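PDB 1RCU: TIGR00725 family protein from Thermotoga maritima, which is of unknown function but belongs to the SLOG cluster4 family, whose Rossmann-like fold is consistent with nucleotide or nucleotide-derived ligand binding. Local coordinates for residues A[116-129]-A[141-155]. Residues are numbered along the deposited sequence; the frame is centred on the assembly and turned at random.
Sequences LRNADVVVSIGGEI and LGKPVILLRGTGGWT
V122 and S124 pair with V145 and L147 as parallel neighbours in the central sheet, the two strands of a beta-alpha-beta unit whose crossover is helix 129-140. Four backbone bonds join them, from V122 N to P144 O (2.8 Å) through to L148 N and S124 O. V122 and V145 point to the same face as S124, toward helix 129-140, while V121 CG2 meets I146 CD1 on the face covered by helix 182-190.

Before the strands, K143 reaches back over the turn 116-119. Its CB lies near V122 CG2; CG passes L116 O at 4.1 Å; the bend at chi2 (-66°) turns CD and CE along A119 O, CE also nearing L116 O; and NZ donates to A119 O at 2.7 Å, almost in line with the carbonyl. Cutting this side chain back to an alanine would probably leave A119 O without its lysine donor and uncover the L116 carbonyl that CE lies against. Next to it, L141 CD2 sits over one face of the R117 guanidinium, off-centre toward the rim; R117 is salt-bridged to D107 of a second subunit.

Beyond the strands, T155 OG1 accepts from S124 OG (2.8 Å) and donates to G126 O (2.7 Å). T151 OG1 takes the N-H of G126 (3.0 Å) and donates to L148 O. W154 N donates to G127 O, while its indole NE1 hydrogen-bonds to L168 O of the second subunit. G126 O is thus gripped by two donors of one residue, T155 N and OG1, tying it to helix 153-157, and the T151 hydroxyl ties G126 N to the end of strand 145-148: two threonines satisfy the buried glycine's polar backbone atoms where the paired strands part.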
ATOM      1  N   LEU A 116      -0.005  13.010   1.459  1.00 20.57           N
ATOM      2  CA  LEU A 116       0.634  13.760   2.535  1.00 22.65           C
ATOM      3  C   LEU A 116       2.163  13.777   2.457  1.00 22.91           C
ATOM      4  O   LEU A 116       2.793  14.700   2.966  1.00 22.94           O
ATOM      5  CB  LEU A 116       0.207  13.208   3.891  1.00 23.30           C
ATOM      6  CG  LEU A 116      -1.226  13.550   4.289  1.00 23.43           C
ATOM      7  CD1 LEU A 116      -1.608  12.717   5.515  1.00 22.16           C
ATOM      8  CD2 LEU A 116      -1.354  15.063   4.553  1.00 21.47           C
ATOM      9  N   ARG A 117       2.751  12.759   1.832  1.00 23.88           N
ATOM     10  CA  ARG A 117       4.200  12.684   1.701  1.00 24.96           C
ATOM     11  C   ARG A 117       4.675  13.778   0.769  1.00 25.63           C
ATOM     12  O   ARG A 117       5.849  14.121   0.749  1.00 28.09           O
ATOM     13  CB  ARG A 117       4.619  11.331   1.117  1.00 26.47           C
ATOM     14  CG  ARG A 117       4.207  10.104   1.920  1.00 27.40           C
ATOM     15  CD  ARG A 117       4.984  10.029   3.221  1.00 28.68           C
ATOM     16  NE  ARG A 117       4.698   8.817   3.976  1.00 31.69           N
ATOM     17  CZ  ARG A 117       5.291   8.522   5.132  1.00 33.67           C
ATOM     18  NH1 ARG A 117       6.197   9.351   5.651  1.00 37.21           N
ATOM     19  NH2 ARG A 117       4.974   7.419   5.795  1.00 31.97           N
ATOM     20  N   ASN A 118       3.757  14.319  -0.015  1.00 25.05           N
ATOM     21  CA  ASN A 118       4.121  15.358  -0.960  1.00 25.29           C
ATOM     22  C   ASN A 118       3.862  16.756  -0.433  1.00 24.87           C
ATOM     23  O   ASN A 118       3.697  17.689  -1.207  1.00 25.62           O
ATOM     24  CB  ASN A 118       3.375  15.158  -2.278  1.00 23.36           C
ATOM     25  CG  ASN A 118       3.881  13.962  -3.050  1.00 26.25           C
ATOM     26  OD1 ASN A 118       4.901  14.039  -3.745  1.00 28.57           O
ATOM     27  ND2 ASN A 118       3.183  12.834  -2.921  1.00 23.60           N
ATOM     28  N   ALA A 119       3.856  16.913   0.885  1.00 25.38           N
ATOM     29  CA  ALA A 119       3.585  18.220   1.450  1.00 25.82           C
ATOM     30  C   ALA A 119       4.660  18.821   2.329  1.00 24.90           C
ATOM     31  O   ALA A 119       5.303  18.129   3.119  1.00 24.46           O
ATOM     32  CB  ALA A 119       2.257  18.183   2.238  1.00 25.43           C
ATOM     33  N   ASP A 120       4.839  20.129   2.183  1.00 25.93           N
ATOM     34  CA  ASP A 120       5.751  20.873   3.036  1.00 26.87           C
ATOM     35  C   ASP A 120       4.807  21.517   4.037  1.00 26.74           C
ATOM     36  O   ASP A 120       5.209  21.920   5.135  1.00 29.49           O
ATOM     37  CB  ASP A 120       6.476  21.970   2.273  1.00 27.08           C
ATOM     38  CG  ASP A 120       7.511  21.418   1.316  1.00 30.52           C
ATOM     39  OD1 ASP A 120       8.289  20.535   1.744  1.00 31.79           O
ATOM     40  OD2 ASP A 120       7.562  21.865   0.148  1.00 29.43           O
ATOM     41  N   VAL A 121       3.545  21.620   3.627  1.00 23.95           N
ATOM     42  CA  VAL A 121       2.504  22.196   4.455  1.00 22.16           C
ATOM     43  C   VAL A 121       1.130  21.812   3.915  1.00 21.61           C
ATOM     44  O   VAL A 121       0.947  21.679   2.704  1.00 21.12           O
ATOM     45  CB  VAL A 121       2.618  23.744   4.523  1.00 20.88           C
ATOM     46  CG1 VAL A 121       2.361  24.353   3.169  1.00 19.62           C
ATOM     47  CG2 VAL A 121       1.637  24.286   5.555  1.00 22.58           C
ATOM     48  N   VAL A 122       0.182  21.607   4.825  1.00 21.02           N
ATOM     49  CA  VAL A 122      -1.180  21.227   4.460  1.00 20.93           C
ATOM     50  C   VAL A 122      -2.202  22.307   4.834  1.00 21.33           C
ATOM     51  O   VAL A 122      -2.176  22.834   5.951  1.00 21.50           O
ATOM     52  CB  VAL A 122      -1.599  19.923   5.177  1.00 19.98           C
ATOM     53  CG1 VAL A 122      -3.046  19.561   4.829  1.00 18.39           C
ATOM     54  CG2 VAL A 122      -0.646  18.806   4.792  1.00 18.55           C
ATOM     55  N   VAL A 123      -3.083  22.645   3.894  1.00 21.63           N
ATOM     56  CA  VAL A 123      -4.130  23.637   4.116  1.00 21.43           C
ATOM     57  C   VAL A 123      -5.445  22.876   4.031  1.00 22.45           C
ATOM     58  O   VAL A 123      -5.684  22.142   3.079  1.00 21.72           O
ATOM     59  CB  VAL A 123      -4.098  24.730   3.039  1.00 22.35           C
ATOM     60  CG1 VAL A 123      -5.210  25.751   3.292  1.00 22.86           C
ATOM     61  CG2 VAL A 123      -2.748  25.410   3.053  1.00 22.09           C
ATOM     62  N   SER A 124      -6.295  23.078   5.026  1.00 22.73           N
ATOM     63  CA  SER A 124      -7.564  22.375   5.152  1.00 22.81           C
ATOM     64  C   SER A 124      -8.799  23.262   4.989  1.00 21.50           C
ATOM     65  O   SER A 124      -8.855  24.355   5.538  1.00 21.26           O
ATOM     66  CB  SER A 124      -7.571  21.722   6.534  1.00 22.81           C
ATOM     67  OG  SER A 124      -8.681  20.877   6.695  1.00 28.31           O
ATOM     68  N   ILE A 125      -9.793  22.778   4.250  1.00 21.28           N
ATOM     69  CA  ILE A 125     -11.044  23.515   4.026  1.00 20.98           C
ATOM     70  C   ILE A 125     -12.245  22.573   4.181  1.00 19.96           C
ATOM     71  O   ILE A 125     -12.371  21.583   3.445  1.00 18.99           O
ATOM     72  CB  ILE A 125     -11.102  24.134   2.605  1.00 22.67           C
ATOM     73  CG1 ILE A 125     -10.020  25.199   2.455  1.00 23.08           C
ATOM     74  CG2 ILE A 125     -12.472  24.751   2.359  1.00 23.47           C
ATOM     75  CD1 ILE A 125      -9.926  25.740   1.050  1.00 22.78           C
ATOM     76  N   GLY A 126     -13.116  22.886   5.138  1.00 17.88           N
ATOM     77  CA  GLY A 126     -14.297  22.073   5.378  1.00 17.13           C
ATOM     78  C   GLY A 126     -13.928  20.635   5.613  1.00 17.20           C
ATOM     79  O   GLY A 126     -13.079  20.350   6.460  1.00 18.54           O
ATOM     80  N   GLY A 127     -14.575  19.735   4.880  1.00 17.80           N
ATOM     81  CA  GLY A 127     -14.243  18.325   4.970  1.00 17.82           C
ATOM     82  C   GLY A 127     -14.983  17.399   5.917  1.00 18.31           C
ATOM     83  O   GLY A 127     -15.419  17.779   7.014  1.00 18.61           O
ATOM     84  N   GLU A 128     -15.122  16.159   5.456  1.00 17.74           N
ATOM     85  CA  GLU A 128     -15.754  15.113   6.231  1.00 17.64           C
ATOM     86  C   GLU A 128     -14.650  14.192   6.760  1.00 17.51           C
ATOM     87  O   GLU A 128     -13.488  14.595   6.871  1.00 17.77           O
ATOM     88  CB  GLU A 128     -16.771  14.335   5.381  1.00 17.95           C
ATOM     89  CG  GLU A 128     -18.017  15.135   4.946  1.00 22.70           C
ATOM     90  CD  GLU A 128     -18.818  15.720   6.115  1.00 27.76           C
ATOM     91  OE1 GLU A 128     -18.733  15.199   7.253  1.00 31.15           O
ATOM     92  OE2 GLU A 128     -19.557  16.699   5.892  1.00 28.07           O
ATOM     93  N   ILE A 129     -15.006  12.957   7.081  1.00 16.44           N
ATOM     94  CA  ILE A 129     -14.035  12.045   7.671  1.00 16.67           C
ATOM     95  C   ILE A 129     -12.686  11.952   6.949  1.00 17.98           C
ATOM     96  O   ILE A 129     -11.630  11.916   7.586  1.00 17.17           O
ATOM     97  CB  ILE A 129     -14.649  10.641   7.877  1.00 14.03           C
ATOM     98  CG1 ILE A 129     -13.825   9.894   8.916  1.00 12.62           C
ATOM     99  CG2 ILE A 129     -14.710   9.873   6.580  1.00 13.66           C
ATOM    100  CD1 ILE A 129     -13.917  10.518  10.312  1.00  9.38           C
ATOM    101  N   LEU A 141       2.898  12.846  10.665  1.00 22.13           N
ATOM    102  CA  LEU A 141       4.052  12.847   9.761  1.00 22.44           C
ATOM    103  C   LEU A 141       4.957  14.094   9.908  1.00 22.85           C
ATOM    104  O   LEU A 141       5.965  14.219   9.222  1.00 24.88           O
ATOM    105  CB  LEU A 141       3.572  12.730   8.297  1.00 22.65           C
ATOM    106  CG  LEU A 141       2.777  11.490   7.839  1.00 25.11           C
ATOM    107  CD1 LEU A 141       2.478  11.581   6.324  1.00 24.36           C
ATOM    108  CD2 LEU A 141       3.575  10.223   8.133  1.00 24.36           C
ATOM    109  N   GLY A 142       4.584  15.015  10.787  1.00 21.66           N
ATOM    110  CA  GLY A 142       5.389  16.208  10.977  1.00 21.78           C
ATOM    111  C   GLY A 142       5.161  17.317   9.956  1.00 22.91           C
ATOM    112  O   GLY A 142       6.018  18.183   9.748  1.00 21.52           O
ATOM    113  N   LYS A 143       3.995  17.307   9.324  1.00 22.46           N
ATOM    114  CA  LYS A 143       3.671  18.310   8.323  1.00 22.42           C
ATOM    115  C   LYS A 143       2.828  19.399   8.942  1.00 22.34           C
ATOM    116  O   LYS A 143       1.775  19.128   9.509  1.00 23.78           O
ATOM    117  CB  LYS A 143       2.872  17.681   7.180  1.00 22.76           C
ATOM    118  CG  LYS A 143       3.501  16.426   6.602  1.00 20.24           C
ATOM    119  CD  LYS A 143       4.812  16.754   5.930  1.00 20.05           C
ATOM    120  CE  LYS A 143       5.275  15.617   5.040  1.00 19.79           C
ATOM    121  NZ  LYS A 143       6.521  16.001   4.335  1.00 22.26           N
ATOM    122  N   PRO A 144       3.288  20.651   8.871  1.00 21.25           N
ATOM    123  CA  PRO A 144       2.480  21.721   9.454  1.00 20.78           C
ATOM    124  C   PRO A 144       1.165  21.814   8.704  1.00 21.06           C
ATOM    125  O   PRO A 144       1.112  21.687   7.478  1.00 22.33           O
ATOM    126  CB  PRO A 144       3.353  22.961   9.276  1.00 20.01           C
ATOM    127  CG  PRO A 144       4.198  22.607   8.083  1.00 22.54           C
ATOM    128  CD  PRO A 144       4.556  21.171   8.346  1.00 18.99           C
ATOM    129  N   VAL A 145       0.108  22.031   9.470  1.00 21.11           N
ATOM    130  CA  VAL A 145      -1.238  22.141   8.956  1.00 19.95           C
ATOM    131  C   VAL A 145      -1.771  23.540   9.247  1.00 21.08           C
ATOM    132  O   VAL A 145      -1.557  24.099  10.334  1.00 19.59           O
ATOM    133  CB  VAL A 145      -2.201  21.109   9.649  1.00 19.41           C
ATOM    134  CG1 VAL A 145      -3.634  21.331   9.167  1.00 17.36           C
ATOM    135  CG2 VAL A 145      -1.751  19.671   9.362  1.00 17.38           C
ATOM    136  N   ILE A 146      -2.454  24.106   8.260  1.00 21.29           N
ATOM    137  CA  ILE A 146      -3.075  25.400   8.425  1.00 21.29           C
ATOM    138  C   ILE A 146      -4.563  25.183   8.189  1.00 21.25           C
ATOM    139  O   ILE A 146      -4.973  24.814   7.090  1.00 21.12           O
ATOM    140  CB  ILE A 146      -2.543  26.426   7.420  1.00 22.81           C
ATOM    141  CG1 ILE A 146      -1.036  26.608   7.633  1.00 20.76           C
ATOM    142  CG2 ILE A 146      -3.308  27.766   7.585  1.00 21.95           C
ATOM    143  CD1 ILE A 146      -0.362  27.430   6.555  1.00 20.66           C
ATOM    144  N   LEU A 147      -5.365  25.379   9.230  1.00 20.82           N
ATOM    145  CA  LEU A 147      -6.810  25.201   9.120  1.00 20.50           C
ATOM    146  C   LEU A 147      -7.371  26.526   8.650  1.00 21.83           C
ATOM    147  O   LEU A 147      -7.052  27.580   9.218  1.00 21.05           O
ATOM    148  CB  LEU A 147      -7.437  24.854  10.487  1.00 20.85           C
ATOM    149  CG  LEU A 147      -6.867  23.726  11.368  1.00 22.09           C
ATOM    150  CD1 LEU A 147      -7.606  23.663  12.707  1.00 19.03           C
ATOM    151  CD2 LEU A 147      -6.981  22.381  10.650  1.00 23.01           C
ATOM    152  N   LEU A 148      -8.182  26.493   7.601  1.00 22.12           N
ATOM    153  CA  LEU A 148      -8.787  27.721   7.104  1.00 22.70           C
ATOM    154  C   LEU A 148     -10.151  27.749   7.790  1.00 22.49           C
ATOM    155  O   LEU A 148     -11.111  27.149   7.318  1.00 21.65           O
ATOM    156  CB  LEU A 148      -8.924  27.667   5.579  1.00 24.32           C
ATOM    157  CG  LEU A 148      -9.176  29.007   4.887  1.00 28.11           C
ATOM    158  CD1 LEU A 148      -8.126  30.055   5.301  1.00 28.74           C
ATOM    159  CD2 LEU A 148      -9.142  28.795   3.394  1.00 28.63           C
ATOM    160  N   ARG A 149     -10.203  28.419   8.932  1.00 22.16           N
ATOM    161  CA  ARG A 149     -11.410  28.512   9.748  1.00 24.76           C
ATOM    162  C   ARG A 149     -12.608  29.180   9.095  1.00 24.20           C
ATOM    163  O   ARG A 149     -12.474  29.945   8.144  1.00 23.81           O
ATOM    164  CB  ARG A 149     -11.065  29.232  11.051  1.00 24.95           C
ATOM    165  CG  ARG A 149      -9.828  28.663  11.681  1.00 26.65           C
ATOM    166  CD  ARG A 149     -10.052  27.249  12.147  1.00 27.54           C
ATOM    167  NE  ARG A 149     -10.308  27.281  13.577  1.00 35.20           N
ATOM    168  CZ  ARG A 149     -11.497  27.493  14.117  1.00 33.79           C
ATOM    169  NH1 ARG A 149     -12.563  27.674  13.355  1.00 31.48           N
ATOM    170  NH2 ARG A 149     -11.591  27.573  15.422  1.00 35.54           N
ATOM    171  N   GLY A 150     -13.784  28.884   9.634  1.00 24.01           N
ATOM    172  CA  GLY A 150     -14.999  29.464   9.106  1.00 23.28           C
ATOM    173  C   GLY A 150     -15.532  28.659   7.946  1.00 24.08           C
ATOM    174  O   GLY A 150     -16.655  28.873   7.513  1.00 25.74           O
ATOM    175  N   THR A 151     -14.745  27.709   7.453  1.00 24.52           N
ATOM    176  CA  THR A 151     -15.148  26.888   6.315  1.00 22.12           C
ATOM    177  C   THR A 151     -15.901  25.625   6.728  1.00 23.12           C
ATOM    178  O   THR A 151     -16.218  24.775   5.891  1.00 22.40           O
ATOM    179  CB  THR A 151     -13.924  26.487   5.474  1.00 22.39           C
ATOM    180  OG1 THR A 151     -13.039  25.674   6.264  1.00 24.59           O
ATOM    181  CG2 THR A 151     -13.184  27.738   4.998  1.00 19.72           C
ATOM    182  N   GLY A 152     -16.168  25.503   8.024  1.00 22.81           N
ATOM    183  CA  GLY A 152     -16.910  24.365   8.536  1.00 21.42           C
ATOM    184  C   GLY A 152     -16.288  22.976   8.458  1.00 23.86           C
ATOM    185  O   GLY A 152     -15.079  22.821   8.227  1.00 22.44           O
ATOM    186  N   GLY A 153     -17.137  21.962   8.666  1.00 23.04           N
ATOM    187  CA  GLY A 153     -16.714  20.573   8.624  1.00 22.35           C
ATOM    188  C   GLY A 153     -15.703  20.242   9.706  1.00 22.97           C
ATOM    189  O   GLY A 153     -15.782  20.770  10.809  1.00 24.60           O
ATOM    190  N   TRP A 154     -14.743  19.378   9.397  1.00 22.07           N
ATOM    191  CA  TRP A 154     -13.734  19.021  10.376  1.00 21.50           C
ATOM    192  C   TRP A 154     -12.655  20.084  10.566  1.00 21.47           C
ATOM    193  O   TRP A 154     -11.939  20.077  11.577  1.00 20.89           O
ATOM    194  CB  TRP A 154     -13.095  17.692   9.990  1.00 21.72           C
ATOM    195  CG  TRP A 154     -13.746  16.523  10.627  1.00 19.23           C
ATOM    196  CD1 TRP A 154     -14.614  15.651  10.049  1.00 19.82           C
ATOM    197  CD2 TRP A 154     -13.568  16.090  11.967  1.00 19.79           C
ATOM    198  NE1 TRP A 154     -14.988  14.686  10.947  1.00 19.89           N
ATOM    199  CE2 TRP A 154     -14.356  14.931  12.139  1.00 20.72           C
ATOM    200  CE3 TRP A 154     -12.812  16.566  13.050  1.00 20.68           C
ATOM    201  CZ2 TRP A 154     -14.412  14.235  13.360  1.00 19.01           C
ATOM    202  CZ3 TRP A 154     -12.871  15.880  14.260  1.00 19.44           C
ATOM    203  CH2 TRP A 154     -13.664  14.726  14.403  1.00 18.90           C
ATOM    204  N   THR A 155     -12.537  21.007   9.610  1.00 21.11           N
ATOM    205  CA  THR A 155     -11.516  22.044   9.723  1.00 21.46           C
ATOM    206  C   THR A 155     -11.814  22.891  10.947  1.00 21.49           C
ATOM    207  O   THR A 155     -10.909  23.303  11.666  1.00 21.23           O
ATOM    208  CB  THR A 155     -11.455  22.919   8.456  1.00 22.31           C
ATOM    209  OG1 THR A 155     -11.143  22.091   7.325  1.00 22.07           O
ATOM    210  CG2 THR A 155     -10.380  23.982   8.582  1.00 22.63           C
TER